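Local coordinates for hypothetical protein (Shewanella denitrificans, PDB 2OQM) that is of unknown function but belongs to the DinB-like proteins of the DUF1993 family, built around a bundle of long helices, at residues 38-46 and 166-174; 70-78 and 99-110. All coordinates share one frame; numbering follows the deposited sequence. Where two conformers were deposited one is given.

Contact 1 of 2, residues 38-46 and 166-174. With EDO (1,2-ethanediol), chain T.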
loop_
_atom_site.group_PDB
_atom_site.type_symbol
_atom_site.label_atom_id
_atom_site.label_comp_id
_atom_site.label_asym_id
_atom_site.label_seq_id
_atom_site.Cartn_x
_atom_site.Cartn_y
_atom_site.Cartn_z
ATOM N N ALA A 38 11.983 12.063 -1.016
ATOM C CA ALA A 38 11.374 13.327 -1.505
ATOM C C ALA A 38 10.384 13.939 -0.510
ATOM O O ALA A 38 10.271 15.163 -0.372
ATOM C CB ALA A 38 10.605 13.068 -2.854
ATOM N N ILE A 39 9.617 13.069 0.129
ATOM C CA ILE A 39 8.755 13.442 1.252
ATOM C C ILE A 39 9.549 14.144 2.379
ATOM O O ILE A 39 9.090 15.143 2.936
ATOM C CB ILE A 39 7.993 12.220 1.738
ATOM C CG1 ILE A 39 6.929 11.834 0.682
ATOM C CG2 ILE A 39 7.260 12.459 3.089
ATOM C CD1 ILE A 39 6.369 10.435 0.923
ATOM N N PHE A 40 10.758 13.652 2.673
ATOM C CA PHE A 40 11.580 14.231 3.721
ATOM C C PHE A 40 12.210 15.525 3.325
ATOM O O PHE A 40 12.520 16.374 4.191
ATOM C CB PHE A 40 12.589 13.209 4.229
ATOM C CG PHE A 40 12.014 12.325 5.341
ATOM C CD1 PHE A 40 11.891 12.821 6.625
ATOM C CD2 PHE A 40 11.473 11.084 5.077
ATOM C CE1 PHE A 40 11.344 12.058 7.642
ATOM C CE2 PHE A 40 10.932 10.317 6.096
ATOM C CZ PHE A 40 10.857 10.812 7.371
ATOM N N ASP A 41 12.406 15.720 2.023
ATOM C CA ASP A 41 12.802 17.034 1.549
ATOM C C ASP A 41 11.733 18.072 1.886
ATOM O O ASP A 41 12.053 19.185 2.281
ATOM C CB ASP A 41 13.059 17.062 0.034
ATOM C CG ASP A 41 14.188 16.151 -0.421
ATOM O OD1 ASP A 41 15.047 15.693 0.393
ATOM O OD2 ASP A 41 14.181 15.884 -1.649
ATOM N N LYS A 42 10.458 17.739 1.725
ATOM C CA LYS A 42 9.399 18.659 2.154
ATOM C C LYS A 42 9.389 18.867 3.655
ATOM O O LYS A 42 9.163 19.986 4.094
ATOM C CB LYS A 42 8.015 18.213 1.648
ATOM C CG LYS A 42 7.997 18.134 0.118
ATOM C CD LYS A 42 6.733 18.713 -0.433
ATOM C CE LYS A 42 6.778 18.866 -1.932
ATOM N NZ LYS A 42 5.391 19.070 -2.453
ATOM N N ALA A 43 9.626 17.805 4.436
ATOM C CA ALA A 43 9.709 17.934 5.909
ATOM C C ALA A 43 10.838 18.896 6.329
ATOM O O ALA A 43 10.651 19.730 7.188
ATOM C CB ALA A 43 9.859 16.579 6.575
ATOM N N GLU A 44 11.998 18.815 5.687
ATOM C CA GLU A 44 13.051 19.811 5.945
ATOM C C GLU A 44 12.646 21.221 5.578
ATOM O O GLU A 44 12.960 22.188 6.312
ATOM C CB GLU A 44 14.323 19.489 5.154
ATOM C CG GLU A 44 14.989 18.224 5.516
ATOM C CD GLU A 44 16.396 18.157 4.953
ATOM O OE1 GLU A 44 17.290 18.791 5.521
ATOM O OE2 GLU A 44 16.607 17.447 3.961
ATOM N N ALA A 45 11.992 21.381 4.427
ATOM C CA ALA A 45 11.501 22.720 4.039
ATOM C C ALA A 45 10.545 23.260 5.095
ATOM O O ALA A 45 10.724 24.367 5.571
ATOM C CB ALA A 45 10.868 22.725 2.643
ATOM N N PHE A 46 9.583 22.458 5.521
ATOM C CA PHE A 46 8.645 22.843 6.569
ATOM C C PHE A 46 9.316 23.275 7.875
ATOM O O PHE A 46 8.934 24.250 8.504
ATOM C CB PHE A 46 7.756 21.646 6.875
ATOM C CG PHE A 46 6.868 21.825 8.041
ATOM C CD1 PHE A 46 5.665 22.494 7.919
ATOM C CD2 PHE A 46 7.187 21.268 9.269
ATOM C CE1 PHE A 46 4.827 22.593 8.993
ATOM C CE2 PHE A 46 6.348 21.412 10.345
ATOM C CZ PHE A 46 5.195 22.067 10.211
ATOM N N TYR A 166 4.074 9.305 5.938
ATOM C CA TYR A 166 3.473 10.436 5.299
ATOM C C TYR A 166 2.431 11.110 6.184
ATOM O O TYR A 166 2.424 12.317 6.333
ATOM C CB TYR A 166 2.868 9.960 4.001
ATOM C CG TYR A 166 2.081 10.932 3.174
ATOM C CD1 TYR A 166 0.783 11.309 3.545
ATOM C CD2 TYR A 166 2.596 11.430 1.930
ATOM C CE1 TYR A 166 0.074 12.218 2.779
ATOM C CE2 TYR A 166 1.852 12.262 1.148
ATOM C CZ TYR A 166 0.592 12.646 1.557
ATOM O OH TYR A 166 -0.149 13.460 0.732
ATOM N N GLY A 167 1.533 10.314 6.772
ATOM C CA GLY A 167 0.494 10.812 7.662
ATOM C C GLY A 167 1.006 11.560 8.887
ATOM O O GLY A 167 0.472 12.583 9.291
ATOM N N ILE A 168 2.067 11.032 9.492
ATOM C CA ILE A 168 2.682 11.718 10.611
ATOM C C ILE A 168 3.110 13.122 10.178
ATOM O O ILE A 168 2.858 14.092 10.896
ATOM C CB ILE A 168 3.876 10.922 11.237
ATOM C CG1 ILE A 168 3.367 9.633 11.886
ATOM C CG2 ILE A 168 4.564 11.765 12.322
ATOM C CD1 ILE A 168 4.461 8.630 12.249
ATOM N N LEU A 169 3.776 13.233 9.027
ATOM C CA LEU A 169 4.297 14.520 8.579
ATOM C C LEU A 169 3.164 15.454 8.242
ATOM O O LEU A 169 3.138 16.607 8.638
ATOM C CB LEU A 169 5.205 14.339 7.389
ATOM C CG LEU A 169 6.514 13.651 7.769
ATOM C CD1 LEU A 169 7.249 13.214 6.467
ATOM C CD2 LEU A 169 7.337 14.634 8.639
ATOM N N ARG A 170 2.203 14.928 7.528
ATOM C CA ARG A 170 1.030 15.698 7.129
ATOM C C ARG A 170 0.265 16.245 8.342
ATOM O O ARG A 170 -0.114 17.421 8.401
ATOM C CB ARG A 170 0.138 14.788 6.292
ATOM C CG ARG A 170 -0.989 15.462 5.586
ATOM C CD ARG A 170 -0.522 16.495 4.577
ATOM N NE ARG A 170 -1.658 17.227 4.041
ATOM C CZ ARG A 170 -2.375 16.847 2.984
ATOM N NH1 ARG A 170 -2.079 15.753 2.301
ATOM N NH2 ARG A 170 -3.401 17.587 2.589
ATOM N N HIS A 171 0.085 15.403 9.341
ATOM C CA HIS A 171 -0.580 15.754 10.589
ATOM C C HIS A 171 0.118 16.900 11.300
ATOM O O HIS A 171 -0.525 17.720 11.940
ATOM C CB HIS A 171 -0.654 14.477 11.463
ATOM C CG HIS A 171 -1.238 14.671 12.832
ATOM N ND1 HIS A 171 -2.559 14.979 13.039
ATOM C CD2 HIS A 171 -0.689 14.516 14.064
ATOM C CE1 HIS A 171 -2.793 15.065 14.343
ATOM N NE2 HIS A 171 -1.669 14.796 14.991
ATOM N N ASN A 172 1.445 16.935 11.213
ATOM C CA ASN A 172 2.262 17.963 11.841
ATOM C C ASN A 172 2.330 19.266 11.057
ATOM O O ASN A 172 2.827 20.255 11.580
ATOM C CB ASN A 172 3.673 17.426 12.098
ATOM C CG ASN A 172 3.780 16.733 13.420
ATOM O OD1 ASN A 172 4.067 17.392 14.415
ATOM N ND2 ASN A 172 3.533 15.386 13.448
ATOM N N GLY A 173 1.819 19.254 9.826
ATOM C CA GLY A 173 1.676 20.448 8.987
ATOM C C GLY A 173 2.484 20.463 7.689
ATOM O O GLY A 173 2.393 21.424 6.924
ATOM N N VAL A 174 3.283 19.415 7.448
ATOM C CA VAL A 174 4.086 19.338 6.255
ATOM C C VAL A 174 3.196 19.234 5.034
ATOM O O VAL A 174 2.361 18.379 4.973
ATOM C CB VAL A 174 5.044 18.152 6.308
ATOM C CG1 VAL A 174 5.926 18.076 5.007
ATOM C CG2 VAL A 174 5.893 18.277 7.502
HETATM C C1 EDO T . -5.373 18.563 12.677
HETATM O O1 EDO T . -6.016 17.503 11.985
HETATM C C2 EDO T . -3.862 18.301 12.866
HETATM O O2 EDO T . -3.092 18.773 11.736
#
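Helix packing in a DinB-type bundle is illustrated where helix 13-50 runs beside helix 146-172: Ile39, Ala43 and Phe46 meet Tyr166 and Leu169, and Val174 just past the helix end, along one apolar seam. The short segments run nearly parallel, with axes 10.9 Å apart and a crossing angle of 21°. Leu169 sends one methyl to each of two successive turns: its CD1 lies against Ile39 CG2 at 3.5 Å, tighter than usual for two carbons, and its CD2 rests on Ala43 CB at 3.8 Å. Ile39 also reaches Tyr166, its CD1 coming near the ring plane at the CD2 edge, while the CD1 of Leu169 sits over one face of the Phe40 ring.

At the far end helix 146-172 finishes in a Schellman motif, with Gly173 at positive phi; a side chain there would jam against the preceding carbonyl and crowd Phe46 CE1. Phe46 holds its CG anti to the backbone N (chi1 172°), which carries the ring across to this helix end. Val174 CG2 then lies over one ring face, 4.0 Å from the centroid, in a CH-pi contact, while Phe46 CZ and CE1 come obliquely to Asn172 O and Gly173 O, at 3.3 Å and 3.4 Å respectively. A serine in place of Phe46 would probably leave Val174 CG2 without its aromatic surface and open a gap beside the Gly173 turn.

Leu57 of helix 54-58 packs on both Phe46 and Asn172. The Asn172 amide is held by Ser60 and by its own helix: ND2 donates to Ile168 O at 2.9 Å, almost straight at 176°, from the face of that carbonyl opposite to the one used by Asn172 N.

Contact 2 of 2, residues 70-78 and 99-110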
loop_
_atom_site.group_PDB
_atom_site.type_symbol
_atom_site.label_atom_id
_atom_site.label_comp_id
_atom_site.label_asym_id
_atom_site.label_seq_id
_atom_site.Cartn_x
_atom_site.Cartn_y
_atom_site.Cartn_z
ATOM N N ILE A 70 10.568 7.788 12.889
ATOM C CA ILE A 70 11.860 7.119 12.696
ATOM C C ILE A 70 11.599 5.617 12.468
ATOM O O ILE A 70 12.112 4.996 11.533
ATOM C CB ILE A 70 12.741 7.296 13.908
ATOM C CG1 ILE A 70 13.273 8.722 14.010
ATOM C CG2 ILE A 70 13.932 6.295 13.824
ATOM C CD1 ILE A 70 13.759 9.156 15.447
ATOM N N ARG A 71 10.732 5.054 13.293
ATOM C CA ARG A 71 10.440 3.634 13.219
ATOM C C ARG A 71 9.698 3.230 11.974
ATOM O O ARG A 71 9.988 2.218 11.360
ATOM C CB ARG A 71 9.656 3.164 14.463
ATOM C CG ARG A 71 10.421 3.176 15.732
ATOM C CD ARG A 71 11.441 2.050 15.810
ATOM N NE ARG A 71 10.891 0.706 15.936
ATOM C CZ ARG A 71 11.142 -0.331 15.118
ATOM N NH1 ARG A 71 11.943 -0.206 14.051
ATOM N NH2 ARG A 71 10.596 -1.531 15.384
ATOM N N GLN A 72 8.744 4.039 11.545
ATOM C CA GLN A 72 8.048 3.772 10.312
ATOM C C GLN A 72 9.031 3.672 9.152
ATOM O O GLN A 72 8.835 2.819 8.279
ATOM C CB GLN A 72 7.019 4.868 9.987
ATOM C CG GLN A 72 5.868 5.078 10.967
ATOM C CD GLN A 72 5.044 3.817 11.120
ATOM O OE1 GLN A 72 4.828 3.110 10.142
ATOM N NE2 GLN A 72 4.575 3.530 12.337
ATOM N N VAL A 73 10.012 4.577 9.098
ATOM C CA VAL A 73 10.990 4.609 7.997
ATOM C C VAL A 73 11.830 3.344 8.069
ATOM O O VAL A 73 12.042 2.678 7.047
ATOM C CB VAL A 73 11.847 5.878 8.022
ATOM C CG1 VAL A 73 13.014 5.822 7.029
ATOM C CG2 VAL A 73 10.927 7.136 7.747
ATOM N N GLN A 74 12.268 2.995 9.265
ATOM C CA GLN A 74 13.073 1.811 9.453
ATOM C C GLN A 74 12.315 0.549 9.013
ATOM O O GLN A 74 12.877 -0.324 8.327
ATOM C CB GLN A 74 13.504 1.686 10.932
ATOM C CG GLN A 74 14.425 2.810 11.448
ATOM C CD GLN A 74 14.667 2.766 12.936
ATOM O OE1 GLN A 74 13.818 2.317 13.684
ATOM N NE2 GLN A 74 15.851 3.218 13.370
ATOM N N ILE A 75 11.040 0.474 9.369
ATOM C CA ILE A 75 10.214 -0.689 9.027
ATOM C C ILE A 75 9.920 -0.719 7.542
ATOM O O ILE A 75 9.970 -1.773 6.952
ATOM C CB ILE A 75 8.901 -0.781 9.824
ATOM C CG1 ILE A 75 9.200 -0.855 11.320
ATOM C CG2 ILE A 75 8.156 -2.064 9.407
ATOM C CD1 ILE A 75 8.068 -0.477 12.282
ATOM N N ALA A 76 9.661 0.432 6.931
ATOM C CA ALA A 76 9.537 0.485 5.471
ATOM C C ALA A 76 10.782 -0.019 4.797
ATOM O O ALA A 76 10.703 -0.835 3.908
ATOM C CB ALA A 76 9.155 1.885 4.952
ATOM N N CYS A 77 11.953 0.411 5.236
ATOM C CA CYS A 77 13.175 -0.026 4.606
ATOM C C CYS A 77 13.375 -1.545 4.762
ATOM O O CYS A 77 13.763 -2.234 3.817
ATOM C CB CYS A 77 14.364 0.718 5.196
ATOM S SG CYS A 77 14.524 2.484 4.747
ATOM N N ASP A 78 13.117 -2.045 5.955
ATOM C CA ASP A 78 13.264 -3.472 6.260
ATOM C C ASP A 78 12.271 -4.300 5.479
ATOM O O ASP A 78 12.601 -5.351 4.965
ATOM C CB ASP A 78 13.087 -3.742 7.753
ATOM C CG ASP A 78 14.332 -3.487 8.561
ATOM O OD1 ASP A 78 15.429 -3.287 8.003
ATOM O OD2 ASP A 78 14.189 -3.491 9.789
ATOM N N ASP A 99 19.018 -0.491 13.919
ATOM C CA ASP A 99 17.944 0.472 14.203
ATOM C C ASP A 99 18.322 1.559 15.198
ATOM O O ASP A 99 17.503 2.021 15.983
ATOM C CB ASP A 99 16.679 -0.236 14.657
ATOM C CG ASP A 99 15.954 -0.928 13.504
ATOM O OD1 ASP A 99 16.159 -0.543 12.327
ATOM O OD2 ASP A 99 15.154 -1.837 13.779
ATOM N N SER A 100 19.565 1.996 15.120
ATOM C CA SER A 100 20.087 3.000 16.040
ATOM C C SER A 100 19.846 4.448 15.598
ATOM O O SER A 100 20.256 5.378 16.300
ATOM C CB SER A 100 21.599 2.786 16.164
ATOM O OG SER A 100 22.207 2.882 14.865
ATOM N N GLU A 101 19.235 4.649 14.423
ATOM C CA GLU A 101 19.139 5.983 13.831
ATOM C C GLU A 101 18.302 6.917 14.684
ATOM O O GLU A 101 17.236 6.537 15.180
ATOM C CB GLU A 101 18.482 5.925 12.447
ATOM C CG GLU A 101 19.273 5.215 11.366
ATOM C CD GLU A 101 19.002 3.732 11.223
ATOM O OE1 GLU A 101 18.291 3.165 12.058
ATOM O OE2 GLU A 101 19.556 3.119 10.284
ATOM N N THR A 102 18.771 8.143 14.844
ATOM C CA THR A 102 18.013 9.158 15.562
ATOM C C THR A 102 17.858 10.448 14.773
ATOM O O THR A 102 17.096 11.327 15.175
ATOM C CB THR A 102 18.664 9.467 16.942
ATOM O OG1 THR A 102 20.022 9.889 16.771
ATOM C CG2 THR A 102 18.670 8.235 17.823
ATOM N N THR A 103 18.565 10.571 13.650
ATOM C CA THR A 103 18.587 11.804 12.903
ATOM C C THR A 103 18.160 11.588 11.473
ATOM O O THR A 103 18.147 10.456 10.971
ATOM C CB THR A 103 19.967 12.422 12.898
ATOM O OG1 THR A 103 20.844 11.645 12.051
ATOM C CG2 THR A 103 20.512 12.531 14.354
ATOM N N LEU A 104 17.757 12.677 10.829
ATOM C CA LEU A 104 17.348 12.613 9.420
ATOM C C LEU A 104 18.522 12.104 8.560
ATOM O O LEU A 104 18.321 11.289 7.681
ATOM C CB LEU A 104 16.794 13.968 8.908
ATOM C CG LEU A 104 16.244 13.970 7.462
ATOM C CD1 LEU A 104 15.331 12.815 7.195
ATOM C CD2 LEU A 104 15.521 15.265 7.139
ATOM N N ALA A 105 19.756 12.525 8.870
ATOM C CA ALA A 105 20.890 12.100 8.057
ATOM C C ALA A 105 21.022 10.592 8.066
ATOM O O ALA A 105 21.255 9.937 7.037
ATOM C CB ALA A 105 22.201 12.759 8.552
ATOM N N GLU A 106 20.850 10.035 9.253
ATOM C CA GLU A 106 21.011 8.624 9.439
ATOM C C GLU A 106 19.935 7.845 8.710
ATOM O O GLU A 106 20.171 6.770 8.214
ATOM C CB GLU A 106 20.948 8.330 10.909
ATOM C CG GLU A 106 22.171 8.887 11.651
ATOM C CD GLU A 106 22.072 8.693 13.155
ATOM O OE1 GLU A 106 20.949 8.723 13.701
ATOM O OE2 GLU A 106 23.133 8.512 13.782
ATOM N N LEU A 107 18.720 8.369 8.716
ATOM C CA LEU A 107 17.617 7.762 7.993
ATOM C C LEU A 107 17.841 7.841 6.513
ATOM O O LEU A 107 17.590 6.876 5.818
ATOM C CB LEU A 107 16.286 8.427 8.360
ATOM C CG LEU A 107 15.742 8.153 9.756
ATOM C CD1 LEU A 107 14.426 8.884 9.927
ATOM C CD2 LEU A 107 15.576 6.615 10.048
ATOM N N ARG A 108 18.351 8.974 6.013
ATOM C CA ARG A 108 18.682 9.063 4.582
ATOM C C ARG A 108 19.740 8.033 4.197
ATOM O O ARG A 108 19.667 7.448 3.116
ATOM C CB ARG A 108 19.225 10.424 4.220
ATOM C CG ARG A 108 18.303 11.537 4.539
ATOM C CD ARG A 108 17.599 12.045 3.348
ATOM N NE ARG A 108 17.257 13.472 3.460
ATOM C CZ ARG A 108 16.237 14.015 2.818
ATOM N NH1 ARG A 108 15.447 13.279 2.040
ATOM N NH2 ARG A 108 15.987 15.290 2.983
ATOM N N GLN A 109 20.690 7.785 5.094
ATOM C CA GLN A 109 21.684 6.719 4.866
ATOM C C GLN A 109 21.036 5.333 4.809
ATOM O O GLN A 109 21.378 4.537 3.960
ATOM C CB GLN A 109 22.758 6.740 5.928
ATOM C CG GLN A 109 23.826 5.631 5.746
ATOM C CD GLN A 109 24.574 5.736 4.427
ATOM O OE1 GLN A 109 24.558 4.806 3.602
ATOM N NE2 GLN A 109 25.223 6.875 4.211
ATOM N N ARG A 110 20.076 5.082 5.687
ATOM C CA ARG A 110 19.361 3.789 5.732
ATOM C C ARG A 110 18.642 3.532 4.412
ATOM O O ARG A 110 18.769 2.443 3.821
ATOM C CB ARG A 110 18.389 3.788 6.897
ATOM C CG ARG A 110 17.507 2.539 7.059
ATOM C CD ARG A 110 18.255 1.389 7.531
ATOM N NE ARG A 110 17.375 0.327 8.027
ATOM C CZ ARG A 110 17.031 0.143 9.306
ATOM N NH1 ARG A 110 17.420 0.970 10.266
ATOM N NH2 ARG A 110 16.302 -0.895 9.623
HETATM O O HOH W 1 12.879 -2.298 11.871
HETATM O O HOH W 2 16.437 4.438 16.346
HETATM O O HOH W 3 16.749 -1.618 6.156
#
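Asp99 OD1 takes two N-H groups from one guanidinium, Arg110 NH2 at 2.7 Å and Arg110 NH1 at 2.9 Å, both approaching nearly end-on to its C-O bond and in the guanidinium plane. The same planar group has further carboxylates at its edge: NH1 donates to Glu101 OE2 on the syn side, and NH2 bridges to Asp78 OD1 at 3.0 Å from above that carboxylate's plane. A water joins Arg110 NE to Asp78 OD1, so every guanidinium nitrogen is engaged. Arg110 reaches these partners with CG anti to its backbone N (chi1 177°) and a bend at chi2, its CG passing Cys77 SG while Gln74 CB lies over one guanidinium face.

Gln74 extends beyond CG so that its amide stacks on the Asp99 carboxylate, the planes 25° apart. Its NE2 donates to Glu101 OE1 at 2.8 Å, on the anti side, and more weakly to Asp99 O; its OE1 accepts from Arg71 NH1 at 3.2 Å. Arg71 and Asp99 OD2 form only a long ion pair, but a second water links both to Asp78 OD2.

Below this polar layer Leu107 CD2 touches Val73 CG1 at 4.0 Å and Ile70 CG2, joining helices 69-87 and 104-119. A capping box of Thr103 and Glu106 starts the latter helix. With Asp78 OD2 and Asp99 OD1 only 4.4 Å apart, Arg110, with a lesser share from Arg71, probably offsets the gathered negative charge; Arg110 also ties the loop before helix 104-119 to helix 69-87.

How the contacts relate
Contact 2 is nested in the chain between the segments of contact 1, their centres 15 Å apart. Arg108, on the side of helix 104-119 that faces helix 13-50, joins them through salt bridges: its NH2 lies 2.8 Å from Asp41 OD1 and also pairs with Glu44 OE2. Phe40 CD1 packs 3.5 Å from Leu104 CD1, and Phe40 also touches Val73. No active site is established: a formic acid about 4 Å from the Asp78 side chain of contact 2 and a 1,2-ethanediol donating to His171 O at contact 1 probably both come from the crystallisation liquor. The second subunit approaches contact 1, through Tyr166, Arg170 and His171, but does not touch contact 2.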